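Local coordinates for sensor protein kinase WalK (Staphylococcus aureus, PDB 4YWZ), which senses an extracellular signal, probably through its Cache-type receptor domain, and passes it on as the histidine kinase of the essential WalKR two-component system, at the interface of chains A and B. Residues are numbered along the deposited sequence; one frame, centred on the assembly and turned at random. Chains: chain A/B, Sensor protein kinase WalK.

Contact 1 and contact 2 lie about 27 Å apart, measured between the centres of their C-alpha atoms, and sit towards opposite ends of a two-fold symmetric interface. Each brings the C-terminal helix 141-149 and the residues just after it from one chain against the end of the helix carrying residue 53 in the other, with the chains exchanged between them. Contact 1 adds the long N-terminal helices of both chains, while contact 2 shows the polar side of the same joint. The pairing thus buries segments close to both termini, which in the full-length kinase lead towards the membrane.

Contact 1: the interface of chains A and B. Residues chain A 7, 11, 143, 146, 150; chain B 22, 25, 53.
The long N-terminal helices of the two chains of this Cache-type receptor domain meet here, joined by the C-terminal helix of chain A and the end of helix 43-54 of chain B. B:Tyr22, from helix 7-35, reaches across between A:Leu11 and A:Gln146. Its CG stands anti to its own carbonyl carbon (chi1 -81°), which sends the phenol into chain A. A:Leu11 lies over one face towards the hydroxyl end; its methyl CD1 is modelled too near the ring to be read closely, but CD2 is 3.8 Å from B:Tyr22 CE2. On the other side of the ring plane, A:Gln146 offers its aliphatic stem, with CG 3.7 Å from B:Tyr22 CZ. The amide of that glutamine is turned 72° to the ring. A third chain A residue reaches the ring from its rim: A:Ile150 CD1 lies in the ring plane, 3.9 Å from B:Tyr22 CE1.

That isoleucine also touches a second tyrosine. Its branch methyl CG2 sits over the centre of the B:Tyr53 ring as a CH-pi contact, 3.7 Å from the centroid. With CG1 between the backbone N and the carbonyl carbon (chi1 65°), CD1 lies on the same face of B:Tyr53 as CG2 but nearer the hydroxyl, where it can also meet the rim of B:Tyr22. The hydroxyl of B:Tyr53 takes a water, 2.6 Å from OH, which also reaches the backbone carbonyl of A:Ile150. At the other margin, A:Leu7 CD2 packs 3.8 Å from B:Gln25 CG, against the aliphatic part of that side chain.

The patch is thus mainly apolar, with two tyrosines of one chain fitted among aliphatic groups of the other. Sensor histidine kinases work as homodimers, and this packing may help hold two receptor domains together, although the structure alone does not show that this pairing forms on the cell.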
# COMPACT_ATOMS: atom_id res chain seq x y z
N LEU A 7 -6.59 9.96 10.59
CA LEU A 7 -5.54 9.31 9.86
C LEU A 7 -5.92 7.82 9.68
O LEU A 7 -5.74 7.23 8.58
CB LEU A 7 -4.25 9.41 10.62
CG LEU A 7 -3.06 8.69 10.00
CD1 LEU A 7 -2.71 9.22 8.60
CD2 LEU A 7 -1.84 8.69 10.88
N LEU A 11 -6.22 5.95 6.01
CA LEU A 11 -5.31 4.88 5.65
C LEU A 11 -6.12 3.63 5.34
O LEU A 11 -5.76 2.91 4.40
CB LEU A 11 -4.29 4.64 6.69
CG LEU A 11 -3.33 5.82 6.92
CD1 LEU A 11 -2.41 5.37 8.03
CD2 LEU A 11 -2.57 6.10 5.65
N VAL A 143 -2.12 -2.17 8.09
CA VAL A 143 -2.54 -0.81 8.40
C VAL A 143 -2.67 -0.64 9.92
O VAL A 143 -2.07 0.24 10.51
CB VAL A 143 -3.84 -0.40 7.69
CG1 VAL A 143 -4.12 1.00 8.07
CG2 VAL A 143 -3.64 -0.64 6.14
N GLN A 146 0.70 -0.73 11.63
CA GLN A 146 1.49 0.51 11.46
C GLN A 146 0.91 1.64 12.31
O GLN A 146 1.67 2.42 12.87
CB GLN A 146 1.61 0.81 10.00
CG GLN A 146 2.46 2.09 9.80
CD GLN A 146 3.90 2.07 10.34
OE1 GLN A 146 4.45 1.04 10.77
NE2 GLN A 146 4.52 3.30 10.29
N ILE A 150 2.93 3.88 15.41
CA ILE A 150 3.09 5.34 15.48
C ILE A 150 2.18 5.96 16.51
O ILE A 150 1.95 7.18 16.51
CB ILE A 150 2.88 6.04 14.09
CG1 ILE A 150 1.47 5.90 13.59
CG2 ILE A 150 3.86 5.51 13.09
CD1 ILE A 150 1.12 6.71 12.34
N TYR B 22 0.74 9.79 5.91
CA TYR B 22 1.69 9.50 7.01
C TYR B 22 2.62 10.69 7.30
O TYR B 22 2.89 11.05 8.43
CB TYR B 22 2.56 8.25 6.75
CG TYR B 22 1.85 6.98 7.08
CD1 TYR B 22 1.60 6.60 8.38
CD2 TYR B 22 1.55 6.04 6.08
CE1 TYR B 22 0.94 5.39 8.69
CE2 TYR B 22 0.91 4.84 6.38
CZ TYR B 22 0.61 4.51 7.69
OH TYR B 22 -0.02 3.30 7.98
N GLN B 25 1.15 13.49 9.39
CA GLN B 25 1.08 13.22 10.83
C GLN B 25 2.46 13.27 11.50
O GLN B 25 2.61 13.71 12.61
CB GLN B 25 0.38 11.85 11.12
CG GLN B 25 -0.15 11.72 12.54
CD GLN B 25 -1.17 12.80 12.83
OE1 GLN B 25 -2.06 13.04 12.04
NE2 GLN B 25 -0.99 13.49 13.93
N TYR B 53 7.85 5.82 12.07
CA TYR B 53 7.28 6.05 10.76
C TYR B 53 7.94 5.25 9.59
O TYR B 53 7.19 4.78 8.62
CB TYR B 53 7.16 7.58 10.47
CG TYR B 53 5.98 8.21 11.11
CD1 TYR B 53 4.82 8.49 10.39
CD2 TYR B 53 6.02 8.60 12.43
CE1 TYR B 53 3.74 9.10 10.99
CE2 TYR B 53 4.90 9.16 13.04
CZ TYR B 53 3.80 9.46 12.29
OH TYR B 53 2.73 10.08 12.89
O HOH W 1 2.55 9.79 15.51

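Contact 2: the interface of chains A and B. Residues chain A 52-53; chain B 146, 149-152.
A:Glu52 and A:Tyr53, near the end of helix 46-54, present their backbone carbonyls to the side-chain amide of B:Gln146. NE2 of that glutamine donates a hydrogen bond to the carbonyl O of A:Glu52 at 3.2 Å. The bond is fairly straight, 161° at the hydrogen, and the donor approaches tilted by 24° from the carbonyl plane. The neighbouring carbonyl is reached through a water, 2.8 Å from A:Tyr53 O, that also meets B:Gln146 NE2. One amide nitrogen thus ties together two successive carbonyls at a helix end. B:Asn149 ND2 comes near the same A:Glu52 O, but its N-H points away, so the approach is a contact without a hydrogen bond.

The glutamate side chain runs out extended past the carbonyl of B:Asn149, its CG 3.4 Å from that O. Its carboxylate stands steeply against the amide of B:Asn151, and a water joins the two, 2.6 Å from A:Glu52 OE1.

Next to these polar links, B:Ile150 CG2 sits over the centre of one face of the A:Tyr53 ring, a CH-pi contact 3.6 Å from its centroid, and CD1 lies against the hydroxyl end. With CG anti to the carbonyl carbon (chi1 -77°), the phenol crosses the isoleucine side chain at about a right angle. A further water, shared with B:Ile150 O and B:Gln152 OE1, may help to orient the hydroxyl; it lies 2.6 Å from A:Tyr53 OH.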
# COMPACT_ATOMS: atom_id res chain seq x y z
N GLU A 52 -0.88 -13.84 -10.69
CA GLU A 52 -0.21 -12.56 -10.95
C GLU A 52 -0.68 -11.52 -9.99
O GLU A 52 0.08 -10.76 -9.42
CB GLU A 52 -0.52 -12.06 -12.33
CG GLU A 52 0.19 -12.82 -13.43
CD GLU A 52 -0.27 -12.43 -14.84
OE1 GLU A 52 -1.19 -11.59 -15.00
OE2 GLU A 52 0.35 -12.93 -15.79
N TYR A 53 -2.01 -11.42 -9.81
CA TYR A 53 -2.56 -10.48 -8.93
C TYR A 53 -2.20 -10.68 -7.42
O TYR A 53 -2.08 -9.64 -6.67
CB TYR A 53 -4.10 -10.33 -9.17
CG TYR A 53 -4.42 -9.49 -10.39
CD1 TYR A 53 -4.87 -8.21 -10.26
CD2 TYR A 53 -4.29 -9.99 -11.65
CE1 TYR A 53 -5.12 -7.40 -11.38
CE2 TYR A 53 -4.53 -9.19 -12.75
CZ TYR A 53 -4.99 -7.94 -12.58
OH TYR A 53 -5.27 -7.18 -13.69
N GLN B 146 4.51 -4.37 -9.63
CA GLN B 146 3.24 -5.09 -9.68
C GLN B 146 2.48 -4.85 -10.95
O GLN B 146 1.84 -5.75 -11.46
CB GLN B 146 2.44 -4.75 -8.45
CG GLN B 146 1.16 -5.56 -8.35
CD GLN B 146 1.25 -7.11 -8.41
OE1 GLN B 146 2.32 -7.72 -8.44
NE2 GLN B 146 0.08 -7.72 -8.47
N ASN B 149 3.94 -7.07 -13.40
CA ASN B 149 3.59 -8.46 -13.15
C ASN B 149 2.16 -8.86 -13.66
O ASN B 149 1.95 -10.01 -13.98
CB ASN B 149 3.67 -8.74 -11.67
CG ASN B 149 3.70 -10.17 -11.35
OD1 ASN B 149 4.55 -10.90 -11.84
ND2 ASN B 149 2.86 -10.58 -10.43
N ILE B 150 1.26 -7.89 -13.74
CA ILE B 150 -0.14 -8.14 -14.19
C ILE B 150 -0.29 -7.64 -15.63
O ILE B 150 -1.42 -7.52 -16.15
CB ILE B 150 -1.16 -7.47 -13.25
CG1 ILE B 150 -1.07 -5.95 -13.17
CG2 ILE B 150 -1.13 -8.15 -11.91
CD1 ILE B 150 -2.28 -5.26 -12.56
N ASN B 151 0.83 -7.24 -16.25
CA ASN B 151 0.82 -6.72 -17.60
C ASN B 151 -0.08 -5.46 -17.81
O ASN B 151 -0.86 -5.39 -18.73
CB ASN B 151 0.49 -7.90 -18.54
CG ASN B 151 1.50 -8.99 -18.44
OD1 ASN B 151 2.71 -8.76 -18.68
ND2 ASN B 151 1.06 -10.19 -18.04
N GLN B 152 0.03 -4.49 -16.92
CA GLN B 152 -0.67 -3.24 -17.02
C GLN B 152 0.40 -2.11 -16.86
O GLN B 152 -0.05 -0.94 -16.70
CB GLN B 152 -1.79 -3.12 -15.97
CG GLN B 152 -2.86 -4.23 -15.94
CD GLN B 152 -3.82 -4.20 -17.12
OE1 GLN B 152 -4.50 -5.23 -17.49
NE2 GLN B 152 -3.88 -3.03 -17.72
O HOH W 2 -4.23 -7.78 -15.97
O HOH W 3 -1.74 -10.83 -17.41
O HOH W 4 -2.29 -7.20 -7.93